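PDB 3QYH: Co-type Nitrile Hydratase beta subunit from Pseudomonas putida, which forms, with the alpha subunit, a cobalt-dependent nitrile hydratase, an enzyme that probably hydrates nitriles to the corresponding amides. Local coordinates for residues Asp49-Ser54 / His74-Leu79; Ser120-Glu125 / Gly166-Pro171; His181-Tyr186 / Asp210-Tyr215. All coordinates share one frame; numbering follows the deposited sequence.

Contact 1: Asp49-Ser54 / His74-Leu79; sequences DEFRHS and HVFENL
Phe-51 and Ser-54 of helix 48-56 pack on Val-75 and Leu-79 of helix 68-82. This is a steep helix-helix crossing in the helical N-terminal part of the beta subunit. The axes of segments 49-54 and 74-79 make an angle of 103° and come within 9.7 Å. The tight part lies around Val-75. Its CG1 comes within 3.4 Å of Phe-51 CD2, and the two side chains cross at about a right angle. Phe-51 CG is anti to the backbone N (chi1 173°), and the ring reaches Val-75. Phe-51 CE2 meets CE2 of Phe-76, which comes to the edge of the Phe-51 ring. Ser-54 points toward the other helix, and its OG lies against both methyls of Val-75 and near Leu-79 CB. Leu-79 CD2 rests on the backbone turn at Glu-50 and Phe-51. From helix 28-43, Leu-37 touches Phe-51, and Val-33, Leu-36 and Leu-40 touch Phe-76. The side near His-74 is looser. No direct hydrogen bond joins the helices, and His-74 NE2 stays 3.9 Å from Ser-54 O. A water bridges the two: it donates to Ser-54 O at 2.6 Å and lies 2.7 Å from His-74 NE2, in the plane of the imidazole ring.

Contact 2: Ser120-Glu125 / Gly166-Pro171; sequences SAAREE and GVFVTP
The backbone N of Arg-123 donates to Val-167 O at 2.9 Å, with an N-H...O angle of 167°. The donor sits above the carbonyl plane of Val-167. A second backbone bond runs the other way, from Val-169 N to Ala-121 O at 3.0 Å. The two bonds flank a single beta bridge between Ala-122 and Phe-168. This one bridge ties the loop after helix 111-117 to the edge of a strand in the SH3-like C-terminal part. The Phe-168 ring lies obliquely beside the Ala-121 to Ala-122 peptide, and its CE1 comes within 3.8 Å of Ala-122 CB. Val-167 CB packs against Arg-123 O.

The side chain of Arg-123 is bent at chi2 (-73°). Its NH1 donates to two carbonyls of its own loop, Ser-120 O at 3.0 Å and Ala-122 O at 2.8 Å. Both acceptors lie close to the guanidinium plane. Val-169 CG2 covers one face of this group, offset toward its rim, 3.4 Å from NH2. NE is held in a salt bridge with Glu-180. Together these contacts probably restrain the rotation of the group. An alanine in place of Arg-123 would probably leave Ser-120 O and Ala-122 O without their NH1 donor, Glu-180 without its charged mate and Val-169 CG2 uncovered. Ser-120 OG accepts from Ala-122 N, closing an ST turn, and also bonds an acidic side chain of the other subunit.

The loop precedes strand 136-139. On its other edge, strand 158-168 bonds strand 183-191 through Gly-166 and Phe-168, and beyond Thr-170 the chain enters helix 171-174.

Contact 3: His181-Tyr186 / Asp210-Tyr215; sequences HPQHVY and DLWDDY
Gln-183 reaches across to Asp-214, and Tyr-186 to Asp-213, while Val-185 lies on Trp-212 on the other face from Tyr-186. Gln-183 CG sits between the backbone N and the carbonyl carbon (chi1 62°), and the chain is extended beyond it. Its OE1 accepts from Asp-214 N at 2.8 Å. Its NE2 makes a weak bond to Asp-214 OD1, with amide and carboxylate planes nearly perpendicular. NE2 also bonds Thr-170 OG1, so both ends of the amide are held. Gln-183 CG touches the edge of the indole, 3.6 Å from Trp-212 CD1.

Val-185 CG2 lies over one face of Trp-212, 3.5 Å from the centroid of the five-membered ring, in a CH-pi contact. The two side chains run side by side, pointing the same way. Trp-212 NE1 is bonded to Val-169 O, which helps fix the indole.

On the opposite face of the sheet, Tyr-186 CG is anti to the carbonyl carbon (chi1 -50°), and the ring lies beside Asp-213. Its OH donates to Asp-213 OD2 at 2.6 Å, on the anti side of the carboxylate. Asp-213 OD1 forms a salt bridge with Arg-130, which is likely to stabilise the negative charge.

Asp-213 N bonds His-184 O at 2.8 Å. Tyr-186 and Leu-211 form a hydrogen-bonded pair, and Val-185 and Trp-212 a non-hydrogen-bonded one. Strand 206-212 then runs into a 3-10 segment, 213-215. Such an antiparallel pair followed by a 3-10 turn into the last strand is characteristic of SH3-like barrels, consistent with the C-terminal family of this subunit.

In the fold
Along the chain the contacts come in series: contact 1, then contact 2, then contact 3. Contact 1 lies in the helical N-terminal part, contacts 2 and 3 in the SH3-like C-terminal part. The centres of contacts 2 and 3 are about 9 Å apart, and both reach one antiparallel sheet through neighbouring strands 158-168 and 183-191. The centre of contact 1 is about 22 Å from that of contact 2 and about 23 Å from that of contact 3. Even so, Asp-49 packs on Pro-171, joining helix 48-56 to the short helix 171-174. The side chains of Phe-51, Trp-212 and Ala-121 are about 9, 11 and 13 Å from the cobalt ion. The two parts are probably held together near this centre.

Contact 1: Asp49-Ser54 / His74-Leu79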
loop_
_atom_site.group_PDB
_atom_site.type_symbol
_atom_site.label_atom_id
_atom_site.label_comp_id
_atom_site.label_asym_id
_atom_site.label_seq_id
_atom_site.Cartn_x
_atom_site.Cartn_y
_atom_site.Cartn_z
ATOM N N ASP B 49 6.615 5.956 -9.114
ATOM C CA ASP B 49 5.445 6.320 -9.911
ATOM C C ASP B 49 5.494 5.624 -11.267
ATOM O O ASP B 49 4.473 5.127 -11.756
ATOM C CB ASP B 49 5.324 7.843 -10.067
ATOM C CG ASP B 49 5.339 8.568 -8.715
ATOM O OD1 ASP B 49 6.320 9.287 -8.440
ATOM O OD2 ASP B 49 4.386 8.394 -7.923
ATOM N N GLU B 50 6.680 5.579 -11.873
ATOM C CA GLU B 50 6.841 4.874 -13.131
ATOM C C GLU B 50 6.554 3.391 -12.913
ATOM O O GLU B 50 5.989 2.718 -13.779
ATOM C CB GLU B 50 8.264 5.035 -13.658
ATOM C CG GLU B 50 8.604 6.459 -14.046
ATOM C CD GLU B 50 10.065 6.637 -14.448
ATOM O OE1 GLU B 50 10.945 6.213 -13.696
ATOM O OE2 GLU B 50 10.326 7.233 -15.518
ATOM N N PHE B 51 6.995 2.888 -11.769
ATOM C CA PHE B 51 6.821 1.470 -11.439
ATOM C C PHE B 51 5.332 1.164 -11.393
ATOM O O PHE B 51 4.855 0.220 -12.049
ATOM C CB PHE B 51 7.516 1.142 -10.099
ATOM C CG PHE B 51 7.248 -0.245 -9.586
ATOM C CD1 PHE B 51 6.204 -0.477 -8.698
ATOM C CD2 PHE B 51 8.039 -1.307 -9.981
ATOM C CE1 PHE B 51 5.953 -1.767 -8.219
ATOM C CE2 PHE B 51 7.788 -2.596 -9.518
ATOM C CZ PHE B 51 6.758 -2.827 -8.630
ATOM N N ARG B 52 4.578 1.970 -10.653
ATOM C CA ARG B 52 3.126 1.739 -10.571
ATOM C C ARG B 52 2.476 1.776 -11.945
ATOM O O ARG B 52 1.631 0.942 -12.259
ATOM C CB ARG B 52 2.442 2.770 -9.675
ATOM C CG ARG B 52 2.840 2.686 -8.201
ATOM C CD ARG B 52 1.807 3.402 -7.330
ATOM N NE ARG B 52 2.103 3.238 -5.905
ATOM C CZ ARG B 52 2.840 4.095 -5.208
ATOM N NH1 ARG B 52 3.339 5.178 -5.799
ATOM N NH2 ARG B 52 3.073 3.873 -3.927
ATOM N N HIS B 53 2.856 2.754 -12.769
ATOM C CA HIS B 53 2.185 2.921 -14.052
ATOM C C HIS B 53 2.555 1.818 -15.046
ATOM O O HIS B 53 1.800 1.520 -15.968
ATOM C CB HIS B 53 2.476 4.309 -14.648
ATOM C CG HIS B 53 1.660 4.612 -15.867
ATOM N ND1 HIS B 53 0.285 4.480 -15.895
ATOM C CD2 HIS B 53 2.025 5.043 -17.101
ATOM C CE1 HIS B 53 -0.159 4.808 -17.096
ATOM N NE2 HIS B 53 0.873 5.161 -17.841
ATOM N N SER B 54 3.730 1.233 -14.870
ATOM C CA SER B 54 4.132 0.084 -15.662
ATOM C C SER B 54 3.197 -1.092 -15.415
ATOM O O SER B 54 2.782 -1.765 -16.351
ATOM C CB SER B 54 5.589 -0.303 -15.356
ATOM O OG SER B 54 5.928 -1.489 -16.043
ATOM N N HIS B 74 6.915 -8.458 -14.249
ATOM C CA HIS B 74 6.557 -7.814 -15.517
ATOM C C HIS B 74 7.201 -6.450 -15.622
ATOM O O HIS B 74 7.763 -6.112 -16.671
ATOM C CB HIS B 74 5.026 -7.675 -15.696
ATOM C CG HIS B 74 4.636 -6.732 -16.796
ATOM N ND1 HIS B 74 4.344 -7.161 -18.075
ATOM C CD2 HIS B 74 4.540 -5.378 -16.820
ATOM C CE1 HIS B 74 4.061 -6.114 -18.829
ATOM N NE2 HIS B 74 4.172 -5.021 -18.093
ATOM N N VAL B 75 7.140 -5.665 -14.547
ATOM C CA VAL B 75 7.730 -4.333 -14.576
ATOM C C VAL B 75 9.228 -4.433 -14.850
ATOM O O VAL B 75 9.758 -3.704 -15.686
ATOM C CB VAL B 75 7.513 -3.561 -13.252
ATOM C CG1 VAL B 75 8.187 -2.207 -13.306
ATOM C CG2 VAL B 75 6.032 -3.404 -12.974
ATOM N N PHE B 76 9.915 -5.333 -14.150
ATOM C CA PHE B 76 11.363 -5.426 -14.311
ATOM C C PHE B 76 11.720 -5.790 -15.765
ATOM O O PHE B 76 12.662 -5.251 -16.336
ATOM C CB PHE B 76 11.959 -6.431 -13.320
ATOM C CG PHE B 76 11.638 -6.121 -11.871
ATOM C CD1 PHE B 76 11.535 -7.147 -10.929
ATOM C CD2 PHE B 76 11.432 -4.814 -11.457
ATOM C CE1 PHE B 76 11.244 -6.867 -9.589
ATOM C CE2 PHE B 76 11.126 -4.522 -10.119
ATOM C CZ PHE B 76 11.019 -5.552 -9.192
ATOM N N GLU B 77 10.942 -6.685 -16.361
ATOM C CA GLU B 77 11.222 -7.155 -17.720
ATOM C C GLU B 77 10.903 -6.133 -18.804
ATOM O O GLU B 77 11.424 -6.228 -19.908
ATOM C CB GLU B 77 10.478 -8.455 -18.012
ATOM C CG GLU B 77 11.002 -9.670 -17.225
ATOM C CD GLU B 77 10.179 -10.918 -17.498
ATOM O OE1 GLU B 77 9.006 -10.765 -17.883
ATOM O OE2 GLU B 77 10.692 -12.043 -17.336
ATOM N N ASN B 78 10.047 -5.171 -18.488
ATOM C CA ASN B 78 9.542 -4.248 -19.487
ATOM C C ASN B 78 9.961 -2.812 -19.254
ATOM O O ASN B 78 10.481 -2.168 -20.169
ATOM C CB ASN B 78 8.027 -4.371 -19.604
ATOM C CG ASN B 78 7.613 -5.658 -20.291
ATOM O OD1 ASN B 78 7.644 -5.756 -21.513
ATOM N ND2 ASN B 78 7.255 -6.666 -19.507
ATOM N N LEU B 79 9.766 -2.309 -18.039
ATOM C CA LEU B 79 10.152 -0.930 -17.731
ATOM C C LEU B 79 11.685 -0.745 -17.873
ATOM O O LEU B 79 12.166 0.314 -18.307
ATOM C CB LEU B 79 9.661 -0.526 -16.336
ATOM C CG LEU B 79 9.898 0.907 -15.893
ATOM C CD1 LEU B 79 9.260 1.852 -16.903
ATOM C CD2 LEU B 79 9.279 1.131 -14.499
HETATM O O HOH W 1 3.784 -2.379 -18.704
#

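Contact 2: Ser120-Glu125 / Gly166-Pro171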
loop_
_atom_site.group_PDB
_atom_site.type_symbol
_atom_site.label_atom_id
_atom_site.label_comp_id
_atom_site.label_asym_id
_atom_site.label_seq_id
_atom_site.Cartn_x
_atom_site.Cartn_y
_atom_site.Cartn_z
ATOM N N SER B 120 10.799 9.722 1.602
ATOM C CA SER B 120 9.515 10.385 1.717
ATOM C C SER B 120 9.209 11.165 0.449
ATOM O O SER B 120 10.107 11.757 -0.145
ATOM C CB SER B 120 9.516 11.328 2.929
ATOM O OG SER B 120 8.304 12.067 3.012
ATOM N N ALA B 121 7.938 11.171 0.047
ATOM C CA ALA B 121 7.491 11.981 -1.093
ATOM C C ALA B 121 7.139 13.409 -0.645
ATOM O O ALA B 121 6.778 14.248 -1.466
ATOM C CB ALA B 121 6.291 11.332 -1.750
ATOM N N ALA B 122 7.205 13.672 0.660
ATOM C CA ALA B 122 6.940 15.029 1.161
ATOM C C ALA B 122 8.000 16.002 0.645
ATOM O O ALA B 122 9.171 15.637 0.520
ATOM C CB ALA B 122 6.900 15.045 2.689
ATOM N N ARG B 123 7.586 17.220 0.305
ATOM C CA ARG B 123 8.515 18.242 -0.149
ATOM C C ARG B 123 8.304 19.551 0.600
ATOM O O ARG B 123 7.192 19.866 1.037
ATOM C CB ARG B 123 8.393 18.465 -1.648
ATOM C CG ARG B 123 8.757 17.259 -2.486
ATOM C CD ARG B 123 10.250 16.999 -2.509
ATOM N NE ARG B 123 10.574 15.866 -3.373
ATOM C CZ ARG B 123 10.596 14.600 -2.968
ATOM N NH1 ARG B 123 10.313 14.300 -1.705
ATOM N NH2 ARG B 123 10.905 13.628 -3.820
ATOM N N GLU B 124 9.377 20.316 0.731
ATOM C CA GLU B 124 9.367 21.538 1.520
ATOM C C GLU B 124 8.458 22.609 0.924
ATOM O O GLU B 124 7.661 23.228 1.633
ATOM C CB GLU B 124 10.792 22.090 1.638
ATOM C CG GLU B 124 10.939 23.191 2.666
ATOM C CD GLU B 124 10.756 22.678 4.081
ATOM O OE1 GLU B 124 11.165 21.527 4.349
ATOM O OE2 GLU B 124 10.203 23.424 4.920
ATOM N N GLU B 125 8.580 22.835 -0.376
ATOM C CA GLU B 125 7.781 23.872 -1.012
ATOM C C GLU B 125 7.056 23.374 -2.248
ATOM O O GLU B 125 7.541 22.491 -2.953
ATOM C CB GLU B 125 8.647 25.086 -1.347
ATOM C CG GLU B 125 9.929 24.753 -2.082
ATOM C CD GLU B 125 10.934 25.892 -2.023
ATOM O OE1 GLU B 125 10.878 26.682 -1.052
ATOM O OE2 GLU B 125 11.779 25.996 -2.942
ATOM N N GLY B 166 -0.114 18.499 3.856
ATOM C CA GLY B 166 1.049 19.250 3.419
ATOM C C GLY B 166 1.438 18.904 1.996
ATOM O O GLY B 166 0.649 18.315 1.249
ATOM N N VAL B 167 2.661 19.239 1.628
ATOM C CA VAL B 167 3.100 19.213 0.248
ATOM C C VAL B 167 3.785 17.907 -0.147
ATOM O O VAL B 167 4.663 17.427 0.562
ATOM C CB VAL B 167 4.059 20.392 -0.036
ATOM C CG1 VAL B 167 4.642 20.295 -1.446
ATOM C CG2 VAL B 167 3.331 21.717 0.152
ATOM N N PHE B 168 3.405 17.362 -1.305
ATOM C CA PHE B 168 3.968 16.106 -1.811
ATOM C C PHE B 168 4.223 16.171 -3.305
ATOM O O PHE B 168 3.604 16.965 -4.024
ATOM C CB PHE B 168 3.010 14.943 -1.522
ATOM C CG PHE B 168 2.919 14.593 -0.065
ATOM C CD1 PHE B 168 3.743 13.624 0.478
ATOM C CD2 PHE B 168 2.027 15.255 0.767
ATOM C CE1 PHE B 168 3.669 13.295 1.849
ATOM C CE2 PHE B 168 1.957 14.956 2.123
ATOM C CZ PHE B 168 2.782 13.973 2.664
ATOM N N VAL B 169 5.130 15.323 -3.774
ATOM C CA VAL B 169 5.336 15.123 -5.196
ATOM C C VAL B 169 3.994 14.783 -5.868
ATOM O O VAL B 169 3.137 14.148 -5.255
ATOM C CB VAL B 169 6.311 13.939 -5.435
ATOM C CG1 VAL B 169 6.336 13.528 -6.923
ATOM C CG2 VAL B 169 7.728 14.289 -4.919
ATOM N N THR B 170 3.817 15.212 -7.112
ATOM C CA THR B 170 2.653 14.834 -7.913
ATOM C C THR B 170 2.982 13.649 -8.827
ATOM O O THR B 170 3.830 13.760 -9.729
ATOM C CB THR B 170 2.171 16.034 -8.774
ATOM O OG1 THR B 170 1.741 17.097 -7.919
ATOM C CG2 THR B 170 1.008 15.615 -9.704
ATOM N N PRO B 171 2.292 12.515 -8.625
ATOM C CA PRO B 171 2.580 11.301 -9.398
ATOM C C PRO B 171 2.239 11.470 -10.871
ATOM O O PRO B 171 2.959 10.921 -11.698
ATOM C CB PRO B 171 1.675 10.237 -8.759
ATOM C CG PRO B 171 1.268 10.812 -7.458
ATOM C CD PRO B 171 1.203 12.297 -7.668
#

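Contact 3: His181-Tyr186 / Asp210-Tyr215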
loop_
_atom_site.group_PDB
_atom_site.type_symbol
_atom_site.label_atom_id
_atom_site.label_comp_id
_atom_site.label_asym_id
_atom_site.label_seq_id
_atom_site.Cartn_x
_atom_site.Cartn_y
_atom_site.Cartn_z
ATOM N N HIS B 181 6.369 18.777 -9.571
ATOM C CA HIS B 181 5.238 19.701 -9.363
ATOM C C HIS B 181 4.551 19.549 -8.024
ATOM O O HIS B 181 3.368 19.246 -7.955
ATOM C CB HIS B 181 4.220 19.563 -10.484
ATOM C CG HIS B 181 4.749 19.982 -11.814
ATOM N ND1 HIS B 181 4.625 21.269 -12.290
ATOM C CD2 HIS B 181 5.441 19.297 -12.755
ATOM C CE1 HIS B 181 5.196 21.354 -13.477
ATOM N NE2 HIS B 181 5.700 20.171 -13.782
ATOM N N PRO B 182 5.291 19.762 -6.937
ATOM C CA PRO B 182 4.746 19.459 -5.613
ATOM C C PRO B 182 3.549 20.344 -5.248
ATOM O O PRO B 182 3.500 21.521 -5.606
ATOM C CB PRO B 182 5.933 19.733 -4.664
ATOM C CG PRO B 182 7.120 19.811 -5.538
ATOM C CD PRO B 182 6.675 20.253 -6.878
ATOM N N GLN B 183 2.581 19.759 -4.559
ATOM C CA GLN B 183 1.370 20.474 -4.187
ATOM C C GLN B 183 0.776 19.752 -2.993
ATOM O O GLN B 183 1.248 18.673 -2.608
ATOM C CB GLN B 183 0.371 20.518 -5.362
ATOM C CG GLN B 183 -0.110 19.128 -5.821
ATOM C CD GLN B 183 -1.081 19.170 -6.995
ATOM O OE1 GLN B 183 -2.034 19.959 -7.007
ATOM N NE2 GLN B 183 -0.848 18.314 -7.993
ATOM N N HIS B 184 -0.246 20.349 -2.391
ATOM C CA HIS B 184 -0.885 19.757 -1.241
ATOM C C HIS B 184 -1.679 18.491 -1.558
ATOM O O HIS B 184 -2.258 18.343 -2.653
ATOM C CB HIS B 184 -1.778 20.781 -0.541
ATOM C CG HIS B 184 -1.013 21.777 0.273
ATOM N ND1 HIS B 184 -0.955 21.726 1.648
ATOM C CD2 HIS B 184 -0.234 22.820 -0.102
ATOM C CE1 HIS B 184 -0.203 22.722 2.090
ATOM N NE2 HIS B 184 0.252 23.394 1.050
ATOM N N VAL B 185 -1.696 17.590 -0.581
ATOM C CA VAL B 185 -2.521 16.389 -0.625
ATOM C C VAL B 185 -3.473 16.452 0.553
ATOM O O VAL B 185 -3.062 16.771 1.681
ATOM C CB VAL B 185 -1.648 15.115 -0.521
ATOM C CG1 VAL B 185 -2.517 13.882 -0.310
ATOM C CG2 VAL B 185 -0.774 14.970 -1.766
ATOM N N TYR B 186 -4.747 16.180 0.307
ATOM C CA TYR B 186 -5.751 16.236 1.362
ATOM C C TYR B 186 -6.400 14.871 1.489
ATOM O O TYR B 186 -6.572 14.169 0.489
ATOM C CB TYR B 186 -6.855 17.240 1.005
ATOM C CG TYR B 186 -6.381 18.619 0.570
ATOM C CD1 TYR B 186 -6.097 18.899 -0.766
ATOM C CD2 TYR B 186 -6.244 19.654 1.499
ATOM C CE1 TYR B 186 -5.668 20.157 -1.157
ATOM C CE2 TYR B 186 -5.825 20.916 1.112
ATOM C CZ TYR B 186 -5.543 21.166 -0.204
ATOM O OH TYR B 186 -5.123 22.406 -0.607
ATOM N N ASP B 210 -7.236 10.007 -0.478
ATOM C CA ASP B 210 -6.223 11.048 -0.515
ATOM C C ASP B 210 -6.015 11.618 -1.916
ATOM O O ASP B 210 -5.673 10.894 -2.857
ATOM C CB ASP B 210 -4.902 10.551 0.095
ATOM C CG ASP B 210 -5.051 10.171 1.560
ATOM O OD1 ASP B 210 -4.155 9.476 2.094
ATOM O OD2 ASP B 210 -6.075 10.564 2.174
ATOM N N LEU B 211 -6.214 12.924 -2.043
ATOM C CA LEU B 211 -6.328 13.537 -3.356
ATOM C C LEU B 211 -5.478 14.794 -3.428
ATOM O O LEU B 211 -5.395 15.546 -2.455
ATOM C CB LEU B 211 -7.792 13.865 -3.641
ATOM C CG LEU B 211 -8.673 12.621 -3.794
ATOM C CD1 LEU B 211 -10.137 12.991 -3.735
ATOM C CD2 LEU B 211 -8.361 11.845 -5.105
ATOM N N TRP B 212 -4.843 15.007 -4.576
ATOM C CA TRP B 212 -3.980 16.154 -4.773
ATOM C C TRP B 212 -4.795 17.414 -5.053
ATOM O O TRP B 212 -5.903 17.344 -5.581
ATOM C CB TRP B 212 -2.999 15.887 -5.907
ATOM C CG TRP B 212 -1.771 15.069 -5.498
ATOM C CD1 TRP B 212 -0.489 15.532 -5.341
ATOM C CD2 TRP B 212 -1.727 13.668 -5.203
ATOM N NE1 TRP B 212 0.342 14.500 -4.968
ATOM C CE2 TRP B 212 -0.395 13.346 -4.884
ATOM C CE3 TRP B 212 -2.684 12.650 -5.190
ATOM C CZ2 TRP B 212 -0.001 12.053 -4.547
ATOM C CZ3 TRP B 212 -2.281 11.367 -4.863
ATOM C CH2 TRP B 212 -0.956 11.079 -4.560
ATOM N N ASP B 213 -4.241 18.561 -4.683
ATOM C CA ASP B 213 -4.939 19.847 -4.750
ATOM C C ASP B 213 -5.578 20.088 -6.120
ATOM O O ASP B 213 -6.769 20.396 -6.204
ATOM C CB ASP B 213 -3.971 20.993 -4.406
ATOM C CG ASP B 213 -4.676 22.322 -4.237
ATOM O OD1 ASP B 213 -5.204 22.822 -5.238
ATOM O OD2 ASP B 213 -4.693 22.866 -3.104
ATOM N N ASP B 214 -4.808 19.941 -7.195
ATOM C CA ASP B 214 -5.389 20.214 -8.507
ATOM C C ASP B 214 -6.274 19.095 -9.071
ATOM O O ASP B 214 -6.673 19.163 -10.224
ATOM C CB ASP B 214 -4.344 20.697 -9.531
ATOM C CG ASP B 214 -3.372 19.612 -9.952
ATOM O OD1 ASP B 214 -3.534 18.441 -9.541
ATOM O OD2 ASP B 214 -2.429 19.935 -10.699
ATOM N N TYR B 215 -6.584 18.083 -8.257
ATOM C CA TYR B 215 -7.603 17.091 -8.612
ATOM C C TYR B 215 -8.973 17.661 -8.263
ATOM O O TYR B 215 -10.006 17.079 -8.608
ATOM C CB TYR B 215 -7.436 15.813 -7.786
ATOM C CG TYR B 215 -6.313 14.867 -8.167
ATOM C CD1 TYR B 215 -5.383 15.184 -9.157
ATOM C CD2 TYR B 215 -6.177 13.652 -7.496
ATOM C CE1 TYR B 215 -4.350 14.275 -9.487
ATOM C CE2 TYR B 215 -5.160 12.756 -7.800
ATOM C CZ TYR B 215 -4.252 13.061 -8.789
ATOM O OH TYR B 215 -3.248 12.131 -9.040
#